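Local coordinates for Afp2 (Serratia entomophila, PDB 6RBN), which probably forms part of the contractile sheath that surrounds the inner tube of the anti-feeding prophage, a phage-tail-like injection particle, at residues A25-P30 and Q183-R188; F75-G80 and Q197-V202. All coordinates share one frame; numbering follows the deposited sequence.

Overall arrangement
Both contacts lie on the C-terminal part of helix 173-187 or close beside it, and their centres are 12 Å apart. Contact 1 brings the turn that leads into strand 30-34 against the last turn of this helix, about 9 Å from the centre of the chain (centre to centre). In contact 2 the loop that leads into strand 82-86, a parallel neighbour of 30-34 in the mixed sheet, meets residues 197-202 downstream of the same helix. Q183 joins the two: its OE1 lies 2.9 Å from NE2 of Q197, a weak hydrogen bond, and its NE2 lies 3.2 Å from CD2 of H77. In chain order the segments of the two contacts alternate.

Contact 1: residues A25-P30 and Q183-R188; sequences AATAVP and QTDRTR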
ATOM      1  N   ALA C  25     -79.905 -12.769  24.814  1.00 79.18           N
ATOM      2  CA  ALA C  25     -79.198 -12.339  23.621  1.00 79.18           C
ATOM      3  C   ALA C  25     -78.884 -10.855  23.748  1.00 79.18           C
ATOM      4  O   ALA C  25     -79.666 -10.087  24.312  1.00 79.18           O
ATOM      5  CB  ALA C  25     -80.020 -12.596  22.359  1.00 79.18           C
ATOM      6  N   ALA C  26     -77.731 -10.454  23.216  1.00 77.10           N
ATOM      7  CA  ALA C  26     -77.265  -9.085  23.390  1.00 77.10           C
ATOM      8  C   ALA C  26     -78.015  -8.079  22.529  1.00 77.10           C
ATOM      9  O   ALA C  26     -78.030  -6.891  22.861  1.00 77.10           O
ATOM     10  CB  ALA C  26     -75.770  -8.995  23.088  1.00 77.10           C
ATOM     11  N   THR C  27     -78.634  -8.521  21.438  1.00 75.63           N
ATOM     12  CA  THR C  27     -79.312  -7.624  20.515  1.00 75.63           C
ATOM     13  C   THR C  27     -80.766  -7.376  20.886  1.00 75.63           C
ATOM     14  O   THR C  27     -81.503  -6.791  20.088  1.00 75.63           O
ATOM     15  CB  THR C  27     -79.238  -8.179  19.093  1.00 75.63           C
ATOM     16  OG1 THR C  27     -79.870  -9.461  19.046  1.00 75.63           O
ATOM     17  CG2 THR C  27     -77.794  -8.317  18.656  1.00 75.63           C
ATOM     18  N   ALA C  28     -81.194  -7.800  22.073  1.00 75.10           N
ATOM     19  CA  ALA C  28     -82.575  -7.609  22.520  1.00 75.10           C
ATOM     20  C   ALA C  28     -82.534  -7.170  23.980  1.00 75.10           C
ATOM     21  O   ALA C  28     -82.559  -8.000  24.890  1.00 75.10           O
ATOM     22  CB  ALA C  28     -83.392  -8.877  22.336  1.00 75.10           C
ATOM     23  N   VAL C  29     -82.460  -5.862  24.194  1.00 74.14           N
ATOM     24  CA  VAL C  29     -82.581  -5.258  25.512  1.00 74.14           C
ATOM     25  C   VAL C  29     -83.778  -4.316  25.479  1.00 74.14           C
ATOM     26  O   VAL C  29     -83.698  -3.212  24.941  1.00 74.14           O
ATOM     27  CB  VAL C  29     -81.296  -4.514  25.919  1.00 74.14           C
ATOM     28  CG1 VAL C  29     -81.465  -3.852  27.274  1.00 74.14           C
ATOM     29  CG2 VAL C  29     -80.116  -5.460  25.935  1.00 74.14           C
ATOM     30  N   PRO C  30     -84.914  -4.730  26.024  1.00 72.77           N
ATOM     31  CA  PRO C  30     -86.163  -4.006  25.797  1.00 72.77           C
ATOM     32  C   PRO C  30     -86.461  -2.969  26.871  1.00 72.77           C
ATOM     33  O   PRO C  30     -85.903  -2.977  27.968  1.00 72.77           O
ATOM     34  CB  PRO C  30     -87.208  -5.124  25.845  1.00 72.77           C
ATOM     35  CG  PRO C  30     -86.649  -6.046  26.836  1.00 72.77           C
ATOM     36  CD  PRO C  30     -85.159  -6.021  26.681  1.00 72.77           C
ATOM     37  N   GLN C 183     -85.713 -15.584  21.566  1.00 77.53           N
ATOM     38  CA  GLN C 183     -85.340 -16.927  21.153  1.00 77.53           C
ATOM     39  C   GLN C 183     -84.871 -16.979  19.709  1.00 77.53           C
ATOM     40  O   GLN C 183     -84.161 -17.918  19.337  1.00 77.53           O
ATOM     41  CB  GLN C 183     -86.517 -17.870  21.366  1.00 77.53           C
ATOM     42  CG  GLN C 183     -86.828 -18.128  22.820  1.00 77.53           C
ATOM     43  CD  GLN C 183     -88.042 -19.001  23.004  1.00 77.53           C
ATOM     44  OE1 GLN C 183     -88.768 -19.284  22.053  1.00 77.53           O
ATOM     45  NE2 GLN C 183     -88.254 -19.463  24.226  1.00 77.53           N
ATOM     46  N   THR C 184     -85.247 -16.000  18.888  1.00 74.81           N
ATOM     47  CA  THR C 184     -84.753 -15.954  17.519  1.00 74.81           C
ATOM     48  C   THR C 184     -83.338 -15.395  17.460  1.00 74.81           C
ATOM     49  O   THR C 184     -82.489 -15.930  16.740  1.00 74.81           O
ATOM     50  CB  THR C 184     -85.696 -15.117  16.655  1.00 74.81           C
ATOM     51  OG1 THR C 184     -87.017 -15.660  16.740  1.00 74.81           O
ATOM     52  CG2 THR C 184     -85.261 -15.133  15.203  1.00 74.81           C
ATOM     53  N   ASP C 185     -83.059 -14.338  18.231  1.00 77.83           N
ATOM     54  CA  ASP C 185     -81.752 -13.691  18.165  1.00 77.83           C
ATOM     55  C   ASP C 185     -80.654 -14.554  18.763  1.00 77.83           C
ATOM     56  O   ASP C 185     -79.488 -14.421  18.381  1.00 77.83           O
ATOM     57  CB  ASP C 185     -81.782 -12.344  18.880  1.00 77.83           C
ATOM     58  CG  ASP C 185     -82.664 -11.337  18.186  1.00 77.83           C
ATOM     59  OD1 ASP C 185     -82.931 -11.507  16.982  1.00 77.83           O
ATOM     60  OD2 ASP C 185     -83.068 -10.354  18.836  1.00 77.83           O
ATOM     61  N   ARG C 186     -81.000 -15.436  19.695  1.00 79.56           N
ATOM     62  CA  ARG C 186     -79.994 -16.302  20.291  1.00 79.56           C
ATOM     63  C   ARG C 186     -79.624 -17.451  19.365  1.00 79.56           C
ATOM     64  O   ARG C 186     -78.440 -17.690  19.104  1.00 79.56           O
ATOM     65  CB  ARG C 186     -80.494 -16.848  21.620  1.00 79.56           C
ATOM     66  CG  ARG C 186     -79.488 -17.736  22.295  1.00 79.56           C
ATOM     67  CD  ARG C 186     -80.033 -18.273  23.581  1.00 79.56           C
ATOM     68  NE  ARG C 186     -81.194 -19.136  23.383  1.00 79.56           N
ATOM     69  CZ  ARG C 186     -82.421 -18.849  23.806  1.00 79.56           C
ATOM     70  NH1 ARG C 186     -82.659 -17.715  24.449  1.00 79.56           N
ATOM     71  NH2 ARG C 186     -83.415 -19.697  23.582  1.00 79.56           N
ATOM     72  N   THR C 187     -80.621 -18.171  18.859  1.00 77.37           N
ATOM     73  CA  THR C 187     -80.341 -19.386  18.105  1.00 77.37           C
ATOM     74  C   THR C 187     -80.096 -19.094  16.630  1.00 77.37           C
ATOM     75  O   THR C 187     -79.123 -19.586  16.049  1.00 77.37           O
ATOM     76  CB  THR C 187     -81.492 -20.377  18.269  1.00 77.37           C
ATOM     77  OG1 THR C 187     -82.696 -19.797  17.762  1.00 77.37           O
ATOM     78  CG2 THR C 187     -81.689 -20.716  19.734  1.00 77.37           C
ATOM     79  N   ARG C 188     -80.958 -18.293  16.008  1.00 73.84           N
ATOM     80  CA  ARG C 188     -80.880 -18.069  14.571  1.00 73.84           C
ATOM     81  C   ARG C 188     -80.221 -16.753  14.188  1.00 73.84           C
ATOM     82  O   ARG C 188     -79.657 -16.658  13.095  1.00 73.84           O
ATOM     83  CB  ARG C 188     -82.277 -18.125  13.950  1.00 73.84           C
ATOM     84  CG  ARG C 188     -82.954 -19.472  14.087  1.00 73.84           C
ATOM     85  CD  ARG C 188     -82.224 -20.533  13.294  1.00 73.84           C
ATOM     86  NE  ARG C 188     -82.191 -20.242  11.866  1.00 73.84           N
ATOM     87  CZ  ARG C 188     -83.145 -20.594  11.012  1.00 73.84           C
ATOM     88  NH1 ARG C 188     -84.212 -21.252  11.441  1.00 73.84           N
ATOM     89  NH2 ARG C 188     -83.032 -20.288   9.727  1.00 73.84           N
TER
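With chi1 at -67°, CG of D185 stands anti to its own carbonyl carbon and beside the backbone N, so the carboxylate reaches off the helix toward the turn at A25-A28. T27 answers with chi1 at 60°, which sets OG1 in the crowded position between the backbone N and the carbonyl carbon and aims it at D185. The two side chains cross obliquely, and OG1 of T27 gives OD2 of D185 a weak hydrogen bond of 3.3 Å. OD2 has a stronger partner in R254, with which it forms a salt bridge. R254 also donates to the carbonyl O of T27, so one guanidinium ties the helix side chain to the turn backbone and would help keep the aspartate ionised. A short acid suits this place because it reaches the arginine and the threonine hydroxyl together.

Beside this polar pair the methyls of A25 and A28 do the packing. CB of A25 rests 3.9 Å from CB of D185 and 4.0 Å from the backbone N of R186, an approach that suits a side chain as small as alanine's. CB of A28 lies 3.8 Å from OD2 of D185. The R186 side chain leaves the helix with CG anti to the backbone N, bends at chi3, and its NH1 bonds to the carbonyl O of N23, just ahead of the turn.

A25 to A28 form a type I beta turn, here a connection leading into a central strand of the mixed beta sheet and packed on a helix of the subtilisin-like domain of a tail sheath protein.

Contact 2: residues F75-G80 and Q197-V202; sequences FMHGGG and QAVNGV
Two irregular loops of the tail sheath fold meet here, one joining helix 66-75 to strand 82-86 of the mixed sheet, the other following helix 173-187. The polar part of the contact centres on the hydrogen bond from the backbone N of N200 to NE2 of H77, 3.0 Å long with an N-H...N angle of 162°. The donor sits at the ring edge, 17° out of its plane, so NE2 acts as acceptor. At the other nitrogen, ND1 bonds to the carbonyl O of L73 in the preceding helix. Histidine suits the place because its two ring nitrogens can tie the loop back to its own helix and forward to the second loop. With chi1 at -63°, CG lies beside the backbone N, and the ring also touches A179 and Q183 on helix 173-187.

Apolar contacts flank this bond. CG2 of V199, anti to its backbone N, approaches the ring obliquely, 3.4 Å from NE2, while the V199 side chain also packs on I176. G201, at positive phi, has no side chain between its CA and the methyl of M76, whose CE lies 4.4 Å from that CA. The flexible thioether of M76 bends at chi3, bringing CE to 3.8 Å from the carbonyl O of N200.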
ATOM      1  N   PHE C  75     -89.214 -13.200  31.130  1.00 79.12           N
ATOM      2  CA  PHE C  75     -88.144 -13.921  31.804  1.00 79.12           C
ATOM      3  C   PHE C  75     -88.265 -15.431  31.693  1.00 79.12           C
ATOM      4  O   PHE C  75     -87.285 -16.133  31.957  1.00 79.12           O
ATOM      5  CB  PHE C  75     -88.075 -13.535  33.281  1.00 79.12           C
ATOM      6  CG  PHE C  75     -87.560 -12.151  33.522  1.00 79.12           C
ATOM      7  CD1 PHE C  75     -86.223 -11.858  33.325  1.00 79.12           C
ATOM      8  CD2 PHE C  75     -88.392 -11.158  33.998  1.00 79.12           C
ATOM      9  CE1 PHE C  75     -85.741 -10.592  33.552  1.00 79.12           C
ATOM     10  CE2 PHE C  75     -87.913  -9.891  34.230  1.00 79.12           C
ATOM     11  CZ  PHE C  75     -86.586  -9.610  34.014  1.00 79.12           C
ATOM     12  N   MET C  76     -89.425 -15.954  31.311  1.00 81.83           N
ATOM     13  CA  MET C  76     -89.577 -17.394  31.173  1.00 81.83           C
ATOM     14  C   MET C  76     -89.146 -17.905  29.806  1.00 81.83           C
ATOM     15  O   MET C  76     -89.319 -19.093  29.526  1.00 81.83           O
ATOM     16  CB  MET C  76     -91.021 -17.811  31.455  1.00 81.83           C
ATOM     17  CG  MET C  76     -92.033 -17.333  30.454  1.00 81.83           C
ATOM     18  SD  MET C  76     -93.696 -17.874  30.883  1.00 81.83           S
ATOM     19  CE  MET C  76     -93.577 -19.624  30.525  1.00 81.83           C
ATOM     20  N   HIS C  77     -88.593 -17.047  28.956  1.00 78.65           N
ATOM     21  CA  HIS C  77     -88.028 -17.436  27.673  1.00 78.65           C
ATOM     22  C   HIS C  77     -86.583 -16.978  27.573  1.00 78.65           C
ATOM     23  O   HIS C  77     -86.141 -16.469  26.543  1.00 78.65           O
ATOM     24  CB  HIS C  77     -88.851 -16.871  26.524  1.00 78.65           C
ATOM     25  CG  HIS C  77     -90.250 -17.389  26.490  1.00 78.65           C
ATOM     26  ND1 HIS C  77     -91.284 -16.768  27.155  1.00 78.65           N
ATOM     27  CD2 HIS C  77     -90.783 -18.482  25.901  1.00 78.65           C
ATOM     28  CE1 HIS C  77     -92.397 -17.454  26.967  1.00 78.65           C
ATOM     29  NE2 HIS C  77     -92.118 -18.498  26.211  1.00 78.65           N
ATOM     30  N   GLY C  78     -85.834 -17.166  28.636  1.00 79.46           N
ATOM     31  CA  GLY C  78     -84.525 -16.530  28.760  1.00 79.46           C
ATOM     32  C   GLY C  78     -84.660 -15.094  29.266  1.00 79.46           C
ATOM     33  O   GLY C  78     -85.089 -14.877  30.387  1.00 79.46           O
ATOM     34  N   GLY C  79     -84.298 -14.137  28.424  1.00 76.99           N
ATOM     35  CA  GLY C  79     -84.484 -12.745  28.762  1.00 76.99           C
ATOM     36  C   GLY C  79     -83.391 -12.207  29.655  1.00 76.99           C
ATOM     37  O   GLY C  79     -83.088 -12.789  30.698  1.00 76.99           O
ATOM     38  N   GLY C  80     -82.809 -11.079  29.276  1.00 79.89           N
ATOM     39  CA  GLY C  80     -81.729 -10.511  30.053  1.00 79.89           C
ATOM     40  C   GLY C  80     -82.176  -9.308  30.842  1.00 79.89           C
ATOM     41  O   GLY C  80     -83.259  -9.320  31.430  1.00 79.89           O
ATOM     42  N   GLN C 197     -91.004 -18.991  15.592  1.00 79.12           N
ATOM     43  CA  GLN C 197     -90.560 -19.373  16.921  1.00 79.12           C
ATOM     44  C   GLN C 197     -91.771 -19.538  17.827  1.00 79.12           C
ATOM     45  O   GLN C 197     -92.651 -18.674  17.862  1.00 79.12           O
ATOM     46  CB  GLN C 197     -89.609 -18.324  17.486  1.00 79.12           C
ATOM     47  CG  GLN C 197     -89.027 -18.704  18.812  1.00 79.12           C
ATOM     48  CD  GLN C 197     -88.111 -19.897  18.709  1.00 79.12           C
ATOM     49  OE1 GLN C 197     -87.324 -20.009  17.772  1.00 79.12           O
ATOM     50  NE2 GLN C 197     -88.209 -20.802  19.672  1.00 79.12           N
ATOM     51  N   ALA C 198     -91.817 -20.650  18.553  1.00 79.15           N
ATOM     52  CA  ALA C 198     -92.958 -20.984  19.397  1.00 79.15           C
ATOM     53  C   ALA C 198     -92.748 -20.394  20.784  1.00 79.15           C
ATOM     54  O   ALA C 198     -91.823 -20.786  21.500  1.00 79.15           O
ATOM     55  CB  ALA C 198     -93.145 -22.495  19.471  1.00 79.15           C
ATOM     56  N   VAL C 199     -93.599 -19.453  21.161  1.00 80.68           N
ATOM     57  CA  VAL C 199     -93.615 -18.921  22.516  1.00 80.68           C
ATOM     58  C   VAL C 199     -94.512 -19.823  23.358  1.00 80.68           C
ATOM     59  O   VAL C 199     -95.529 -20.340  22.888  1.00 80.68           O
ATOM     60  CB  VAL C 199     -94.048 -17.432  22.518  1.00 80.68           C
ATOM     61  CG1 VAL C 199     -95.456 -17.242  22.009  1.00 80.68           C
ATOM     62  CG2 VAL C 199     -93.908 -16.806  23.881  1.00 80.68           C
ATOM     63  N   ASN C 200     -94.101 -20.081  24.595  1.00 83.79           N
ATOM     64  CA  ASN C 200     -94.733 -21.084  25.437  1.00 83.79           C
ATOM     65  C   ASN C 200     -95.455 -20.435  26.608  1.00 83.79           C
ATOM     66  O   ASN C 200     -95.111 -19.335  27.043  1.00 83.79           O
ATOM     67  CB  ASN C 200     -93.705 -22.083  25.969  1.00 83.79           C
ATOM     68  CG  ASN C 200     -93.180 -23.002  24.892  1.00 83.79           C
ATOM     69  OD1 ASN C 200     -93.939 -23.497  24.062  1.00 83.79           O
ATOM     70  ND2 ASN C 200     -91.875 -23.236  24.897  1.00 83.79           N
ATOM     71  N   GLY C 201     -96.462 -21.139  27.114  1.00 84.84           N
ATOM     72  CA  GLY C 201     -97.199 -20.696  28.276  1.00 84.84           C
ATOM     73  C   GLY C 201     -98.291 -19.688  28.010  1.00 84.84           C
ATOM     74  O   GLY C 201     -99.006 -19.319  28.947  1.00 84.84           O
ATOM     75  N   VAL C 202     -98.467 -19.251  26.767  1.00 82.33           N
ATOM     76  CA  VAL C 202     -99.470 -18.254  26.428  1.00 82.33           C
ATOM     77  C   VAL C 202    -100.251 -18.777  25.230  1.00 82.33           C
ATOM     78  O   VAL C 202     -99.739 -19.560  24.428  1.00 82.33           O
ATOM     79  CB  VAL C 202     -98.818 -16.868  26.158  1.00 82.33           C
ATOM     80  CG1 VAL C 202     -97.993 -16.868  24.881  1.00 82.33           C
ATOM     81  CG2 VAL C 202     -99.842 -15.739  26.165  1.00 82.33           C
TER